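Local coordinates for CysQ, sulfite synthesis pathway protein (PDB 3B8B) that probably hydrolyses adenosine 3',5'-bisphosphate to AMP and phosphate with the help of magnesium, as a member of the inositol monophosphatase superfamily, at residues Glu36-Ile41 and Gly118-Asn123; Ile137-Pro140 and Leu145-Ala148. One frame throughout, in Å; residues are numbered along the deposited sequence. Where two conformers were deposited one is given.

How the contacts relate
The two contacts lie side by side on one mixed sheet, their centres about 11 Å apart. Strands 121-128 and 131-139 are antiparallel neighbours, and a probable hydrogen bond from Val122 N of contact 1 to Tyr138 O of contact 2 (2.9 Å) joins them. Contact 1 packs helix 20-43 against the start of the first strand; contact 2 pairs the second strand with strand 144-149. Helix 20-43 also reaches contact 2, where Ala31 and Leu32 touch Tyr138. The predicted magnesium site is near both: the side chain of Phe120 is about 6 Å from that of Asp108, and that of Ile137 about 8 Å from it.

Contact 1 (Glu36-Ile41 and Gly118-Asn123); sequences EKILSI and GEFTVN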
ATOM      1  N   GLU A  36      13.426  -6.361  -4.460  1.00 21.89           N
ATOM      2  CA  GLU A  36      14.795  -6.670  -4.867  0.50 21.96           C
ATOM      3  C   GLU A  36      15.149  -6.022  -6.215  1.00 21.50           C
ATOM      4  O   GLU A  36      16.229  -5.436  -6.379  1.00 20.92           O
ATOM      5  CB  GLU A  36      14.936  -8.204  -4.932  0.50 22.38           C
ATOM      6  CG  GLU A  36      16.245  -8.768  -5.426  0.50 23.62           C
ATOM      7  CD  GLU A  36      16.306 -10.299  -5.273  0.50 25.71           C
ATOM      8  OE1 GLU A  36      15.279 -10.933  -4.896  0.50 31.27           O
ATOM      9  OE2 GLU A  36      17.387 -10.863  -5.531  0.50 33.20           O
ATOM     10  N   LYS A  37      14.246  -6.163  -7.190  1.00 21.42           N
ATOM     11  CA  LYS A  37      14.474  -5.607  -8.514  1.00 21.29           C
ATOM     12  C   LYS A  37      14.596  -4.085  -8.444  1.00 21.40           C
ATOM     13  O   LYS A  37      15.456  -3.485  -9.084  1.00 20.72           O
ATOM     14  CB  LYS A  37      13.364  -5.979  -9.499  1.00 22.07           C
ATOM     15  CG  LYS A  37      13.218  -7.495  -9.755  1.00 22.71           C
ATOM     16  CD  LYS A  37      14.491  -8.108 -10.303  1.00 27.26           C
ATOM     17  CE  LYS A  37      14.300  -9.574 -10.664  1.00 29.34           C
ATOM     18  NZ  LYS A  37      15.432  -9.985 -11.535  1.00 32.07           N
ATOM     19  N   ILE A  38      13.698  -3.473  -7.684  1.00 20.37           N
ATOM     20  CA  ILE A  38      13.687  -2.023  -7.559  1.00 20.37           C
ATOM     21  C   ILE A  38      14.972  -1.540  -6.894  1.00 20.38           C
ATOM     22  O   ILE A  38      15.588  -0.576  -7.337  1.00 19.17           O
ATOM     23  CB  ILE A  38      12.477  -1.556  -6.741  1.00 20.77           C
ATOM     24  CG1 ILE A  38      11.157  -1.902  -7.464  1.00 20.40           C
ATOM     25  CG2 ILE A  38      12.565  -0.032  -6.481  1.00 20.78           C
ATOM     26  CD1 ILE A  38       9.903  -1.829  -6.532  1.00 20.03           C
ATOM     27  N   LEU A  39      15.339  -2.183  -5.794  1.00 21.58           N
ATOM     28  CA  LEU A  39      16.475  -1.739  -5.006  0.50 22.78           C
ATOM     29  C   LEU A  39      17.779  -1.917  -5.803  1.00 23.72           C
ATOM     30  O   LEU A  39      18.691  -1.080  -5.699  1.00 25.03           O
ATOM     31  CB  LEU A  39      16.475  -2.464  -3.647  0.50 22.73           C
ATOM     32  CG  LEU A  39      17.478  -1.998  -2.594  0.50 21.53           C
ATOM     33  CD1 LEU A  39      17.156  -0.593  -2.132  0.50 22.22           C
ATOM     34  CD2 LEU A  39      17.550  -2.966  -1.416  0.50 22.37           C
ATOM     35  N   SER A  40      17.864  -2.970  -6.610  1.00 23.95           N
ATOM     36  CA  SER A  40      19.064  -3.177  -7.415  0.50 24.24           C
ATOM     37  C   SER A  40      19.318  -1.972  -8.322  1.00 24.80           C
ATOM     38  O   SER A  40      20.456  -1.524  -8.415  1.00 26.22           O
ATOM     39  CB  SER A  40      18.993  -4.464  -8.218  0.50 24.70           C
ATOM     40  OG  SER A  40      20.200  -4.661  -8.939  0.50 24.49           O
ATOM     41  N   ILE A  41      18.257  -1.417  -8.922  1.00 23.17           N
ATOM     42  CA  ILE A  41      18.344  -0.214  -9.746  1.00 22.59           C
ATOM     43  C   ILE A  41      18.597   1.036  -8.871  1.00 21.54           C
ATOM     44  O   ILE A  41      19.460   1.861  -9.188  1.00 21.34           O
ATOM     45  CB  ILE A  41      17.075  -0.065 -10.607  1.00 22.39           C
ATOM     46  CG1 ILE A  41      17.037  -1.168 -11.686  1.00 25.01           C
ATOM     47  CG2 ILE A  41      16.984   1.301 -11.283  1.00 22.44           C
ATOM     48  CD1 ILE A  41      15.670  -1.307 -12.243  1.00 24.89           C
ATOM     49  N   GLY A 118      13.401   7.996  -0.839  1.00 18.00           N
ATOM     50  CA  GLY A 118      13.477   6.648  -0.316  1.00 18.11           C
ATOM     51  C   GLY A 118      12.210   5.979   0.188  1.00 19.20           C
ATOM     52  O   GLY A 118      12.290   4.811   0.601  1.00 21.13           O
ATOM     53  N   GLU A 119      11.074   6.683   0.196  1.00 18.85           N
ATOM     54  CA  GLU A 119       9.826   6.138   0.785  1.00 19.16           C
ATOM     55  C   GLU A 119       8.787   5.760  -0.277  1.00 19.02           C
ATOM     56  O   GLU A 119       7.615   6.125  -0.214  1.00 21.83           O
ATOM     57  CB  GLU A 119       9.283   7.068   1.866  1.00 19.77           C
ATOM     58  CG  GLU A 119      10.277   7.170   3.040  1.00 19.91           C
ATOM     59  CD  GLU A 119       9.836   8.095   4.170  1.00 19.72           C
ATOM     60  OE1 GLU A 119       8.702   8.618   4.120  1.00 20.86           O
ATOM     61  OE2 GLU A 119      10.638   8.290   5.150  1.00 21.05           O
ATOM     62  N   PHE A 120       9.286   5.054  -1.280  1.00 18.72           N
ATOM     63  CA  PHE A 120       8.436   4.413  -2.301  1.00 18.58           C
ATOM     64  C   PHE A 120       8.109   2.984  -1.838  1.00 19.08           C
ATOM     65  O   PHE A 120       8.770   2.431  -0.952  1.00 19.07           O
ATOM     66  CB  PHE A 120       9.118   4.428  -3.662  1.00 19.06           C
ATOM     67  CG  PHE A 120      10.533   3.880  -3.646  1.00 18.47           C
ATOM     68  CD1 PHE A 120      10.789   2.517  -3.761  1.00 20.40           C
ATOM     69  CD2 PHE A 120      11.611   4.752  -3.479  1.00 20.70           C
ATOM     70  CE1 PHE A 120      12.087   2.032  -3.733  1.00 21.57           C
ATOM     71  CE2 PHE A 120      12.899   4.266  -3.463  1.00 20.45           C
ATOM     72  CZ  PHE A 120      13.142   2.925  -3.548  1.00 20.59           C
ATOM     73  N   THR A 121       7.073   2.395  -2.449  1.00 18.99           N
ATOM     74  CA  THR A 121       6.528   1.135  -1.973  1.00 19.39           C
ATOM     75  C   THR A 121       6.085   0.236  -3.135  1.00 18.99           C
ATOM     76  O   THR A 121       5.792   0.701  -4.246  1.00 18.96           O
ATOM     77  CB  THR A 121       5.263   1.367  -1.111  1.00 20.16           C
ATOM     78  OG1 THR A 121       4.283   2.061  -1.905  1.00 20.98           O
ATOM     79  CG2 THR A 121       5.569   2.182   0.167  1.00 19.93           C
ATOM     80  N   VAL A 122       6.026  -1.052  -2.834  1.00 17.75           N
ATOM     81  CA  VAL A 122       5.349  -2.050  -3.660  1.00 17.72           C
ATOM     82  C   VAL A 122       4.000  -2.328  -2.992  1.00 17.93           C
ATOM     83  O   VAL A 122       3.947  -2.487  -1.757  1.00 18.18           O
ATOM     84  CB  VAL A 122       6.166  -3.355  -3.727  1.00 18.01           C
ATOM     85  CG1 VAL A 122       5.497  -4.362  -4.678  1.00 18.39           C
ATOM     86  CG2 VAL A 122       7.631  -3.094  -4.166  1.00 18.58           C
ATOM     87  N   ASN A 123       2.923  -2.383  -3.789  1.00 18.66           N
ATOM     88  CA  ASN A 123       1.552  -2.507  -3.272  1.00 18.48           C
ATOM     89  C   ASN A 123       0.809  -3.641  -3.983  1.00 18.24           C
ATOM     90  O   ASN A 123       0.661  -3.604  -5.211  1.00 18.96           O
ATOM     91  CB  ASN A 123       0.746  -1.210  -3.438  1.00 18.67           C
ATOM     92  CG  ASN A 123       1.388  -0.052  -2.716  1.00 19.39           C
ATOM     93  OD1 ASN A 123       1.004   0.261  -1.606  1.00 20.23           O
ATOM     94  ND2 ASN A 123       2.424   0.541  -3.341  1.00 20.95           N
TER
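Ile38 of helix 20-43 reaches the other segment with both of its methyl groups, each meeting a different side chain of Gly118-Asn123. Ile38 CG2 approaches the Phe120 ring obliquely, 3.5 Å from Phe120 CE1, the two side chains running past each other in opposite directions. Ile38 CD1, at the end of the longer branch, lies 3.5 Å from Val122 CG2. The first torsion of Ile38 (chi1 -64°) separates the branches, setting CG1 beside the backbone N and CG2 anti to it, and the extended chi2 (164°) carries CD1 outward to Val122. Phe120 and Val122 both point toward the helix, whereas Thr121 between them points away, in the alternation expected where the chain enters strand 121-128. On that far side Asn123 ND2 donates a hydrogen bond to Thr121 OG1 (2.8 Å), 17° out of its amide plane, and Thr121 OG1 also bonds to Ser223 and Ser224. Tyr42 and Phe113 meet the Phe120 ring edge-to-face, and Leu107, predicted to contribute to the substrate and magnesium sites, touches both Ile38 and Phe120. The helix therefore meets the strand and the loop leading into it through buried hydrocarbon alone, with the polar groups of Thr121 and Asn123 turned to the opposite side.

Contact 2 (Ile137-Pro140 and Leu145-Ala148); sequences IYVP and LYFA
A beta hairpin built from strands 131-139 and 144-149 brings Ile137-Pro140 against Leu145-Ala148, antiparallel and within the mixed sheet. Ile137 and Tyr146 form a hydrogen-bonded pair: Ile137 N donates to Tyr146 O and Tyr146 N to Ile137 O, both at 2.8 Å, the second bond almost straight at 176°. Ile137 O also receives a CA-H contact from Leu145 CA (3.5 Å). Tyr138 and Leu145 make the adjoining non-hydrogen-bonded pair, their side chains crossing at about a right angle on the face covered by helix 20-43. There Leu145 CD1 approaches the Tyr138 ring obliquely, 3.9 Å from Tyr138 CD1, while the phenol OH bonds to Ile160 O. On the other face, with Ile137, the Tyr146 ring has Val139 CG2 at its edge, near the ring plane, with Tyr146 CE1 4.1 Å from that methyl. Its first torsion (chi1 -58°), with CG anti to the carbonyl carbon, leaves Tyr146 CD1 4.3 Å from Ile137 CG2. Helix 225-232 packs on this side, Cys228 touching both Ile137 and Tyr146. The paired amides thus satisfy each other inside the buried sheet, while apolar and aromatic groups on its two faces meet different helices.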
ATOM      1  N   ILE A 137       2.256  -4.322   1.654  1.00 19.19           N
ATOM      2  CA  ILE A 137       3.072  -3.175   1.259  1.00 18.82           C
ATOM      3  C   ILE A 137       4.497  -3.440   1.686  1.00 18.52           C
ATOM      4  O   ILE A 137       4.736  -3.785   2.855  1.00 19.28           O
ATOM      5  CB  ILE A 137       2.566  -1.889   1.924  1.00 18.76           C
ATOM      6  CG1 ILE A 137       1.190  -1.557   1.363  1.00 19.29           C
ATOM      7  CG2 ILE A 137       3.555  -0.705   1.769  1.00 18.46           C
ATOM      8  CD1 ILE A 137       0.490  -0.359   2.105  1.00 19.52           C
ATOM      9  N   TYR A 138       5.421  -3.315   0.741  1.00 17.92           N
ATOM     10  CA  TYR A 138       6.843  -3.460   1.035  1.00 18.18           C
ATOM     11  C   TYR A 138       7.550  -2.150   0.743  1.00 18.47           C
ATOM     12  O   TYR A 138       7.326  -1.537  -0.308  1.00 20.15           O
ATOM     13  CB  TYR A 138       7.476  -4.598   0.230  1.00 18.63           C
ATOM     14  CG  TYR A 138       8.913  -4.896   0.634  1.00 18.00           C
ATOM     15  CD1 TYR A 138       9.266  -5.101   1.980  1.00 18.76           C
ATOM     16  CD2 TYR A 138       9.927  -5.008  -0.320  1.00 18.08           C
ATOM     17  CE1 TYR A 138      10.571  -5.381   2.328  1.00 19.53           C
ATOM     18  CE2 TYR A 138      11.219  -5.275   0.042  1.00 19.15           C
ATOM     19  CZ  TYR A 138      11.538  -5.479   1.346  1.00 19.10           C
ATOM     20  OH  TYR A 138      12.841  -5.781   1.680  1.00 19.39           O
ATOM     21  N   VAL A 139       8.365  -1.708   1.703  1.00 18.84           N
ATOM     22  CA  VAL A 139       9.133  -0.470   1.611  1.00 18.94           C
ATOM     23  C   VAL A 139      10.601  -0.880   1.405  1.00 18.97           C
ATOM     24  O   VAL A 139      11.310  -1.193   2.369  1.00 18.75           O
ATOM     25  CB  VAL A 139       9.015   0.379   2.900  1.00 19.37           C
ATOM     26  CG1 VAL A 139       9.632   1.763   2.648  1.00 19.89           C
ATOM     27  CG2 VAL A 139       7.542   0.497   3.348  1.00 18.94           C
ATOM     28  N   PRO A 140      11.030  -1.002   0.135  1.00 19.31           N
ATOM     29  CA  PRO A 140      12.329  -1.657  -0.090  1.00 19.30           C
ATOM     30  C   PRO A 140      13.546  -1.014   0.581  1.00 19.36           C
ATOM     31  O   PRO A 140      14.430  -1.726   1.080  1.00 20.13           O
ATOM     32  CB  PRO A 140      12.460  -1.658  -1.618  1.00 19.81           C
ATOM     33  CG  PRO A 140      11.077  -1.604  -2.125  1.00 20.03           C
ATOM     34  CD  PRO A 140      10.348  -0.705  -1.147  1.00 20.27           C
ATOM     35  N   LEU A 145       7.961  -4.527   5.869  1.00 20.05           N
ATOM     36  CA  LEU A 145       6.894  -5.231   5.200  1.00 20.39           C
ATOM     37  C   LEU A 145       5.650  -5.158   6.075  1.00 20.35           C
ATOM     38  O   LEU A 145       5.715  -5.448   7.248  1.00 21.61           O
ATOM     39  CB  LEU A 145       7.302  -6.708   5.030  1.00 20.63           C
ATOM     40  CG  LEU A 145       6.265  -7.629   4.406  1.00 21.42           C
ATOM     41  CD1 LEU A 145       6.167  -7.335   2.904  1.00 22.02           C
ATOM     42  CD2 LEU A 145       6.569  -9.117   4.695  1.00 21.03           C
ATOM     43  N   TYR A 146       4.530  -4.753   5.492  1.00 20.29           N
ATOM     44  CA  TYR A 146       3.251  -4.750   6.171  1.00 20.37           C
ATOM     45  C   TYR A 146       2.383  -5.712   5.380  1.00 20.31           C
ATOM     46  O   TYR A 146       2.384  -5.692   4.143  1.00 20.01           O
ATOM     47  CB  TYR A 146       2.603  -3.381   6.123  1.00 20.61           C
ATOM     48  CG  TYR A 146       3.413  -2.247   6.710  1.00 21.16           C
ATOM     49  CD1 TYR A 146       4.324  -1.534   5.928  1.00 21.78           C
ATOM     50  CD2 TYR A 146       3.228  -1.853   8.018  1.00 21.55           C
ATOM     51  CE1 TYR A 146       5.053  -0.496   6.456  1.00 22.93           C
ATOM     52  CE2 TYR A 146       3.952  -0.803   8.550  1.00 22.09           C
ATOM     53  CZ  TYR A 146       4.838  -0.119   7.756  1.00 23.77           C
ATOM     54  OH  TYR A 146       5.555   0.943   8.285  1.00 26.24           O
ATOM     55  N   PHE A 147       1.636  -6.538   6.088  1.00 19.62           N
ATOM     56  CA  PHE A 147       0.724  -7.440   5.420  1.00 19.94           C
ATOM     57  C   PHE A 147      -0.482  -7.747   6.282  1.00 20.33           C
ATOM     58  O   PHE A 147      -0.436  -7.616   7.509  1.00 21.12           O
ATOM     59  CB  PHE A 147       1.423  -8.710   4.985  1.00 19.99           C
ATOM     60  CG  PHE A 147       1.898  -9.587   6.109  1.00 20.55           C
ATOM     61  CD1 PHE A 147       3.157  -9.406   6.673  1.00 20.55           C
ATOM     62  CD2 PHE A 147       1.099 -10.616   6.594  1.00 20.12           C
ATOM     63  CE1 PHE A 147       3.604 -10.249   7.709  1.00 20.72           C
ATOM     64  CE2 PHE A 147       1.551 -11.457   7.603  1.00 21.89           C
ATOM     65  CZ  PHE A 147       2.791 -11.272   8.156  1.00 19.93           C
ATOM     66  N   ALA A 148      -1.571  -8.130   5.632  1.00 19.85           N
ATOM     67  CA  ALA A 148      -2.818  -8.379   6.321  1.00 20.01           C
ATOM     68  C   ALA A 148      -3.704  -9.314   5.541  1.00 20.71           C
ATOM     69  O   ALA A 148      -3.729  -9.275   4.310  1.00 20.48           O
ATOM     70  CB  ALA A 148      -3.566  -7.058   6.584  1.00 20.07           C
TER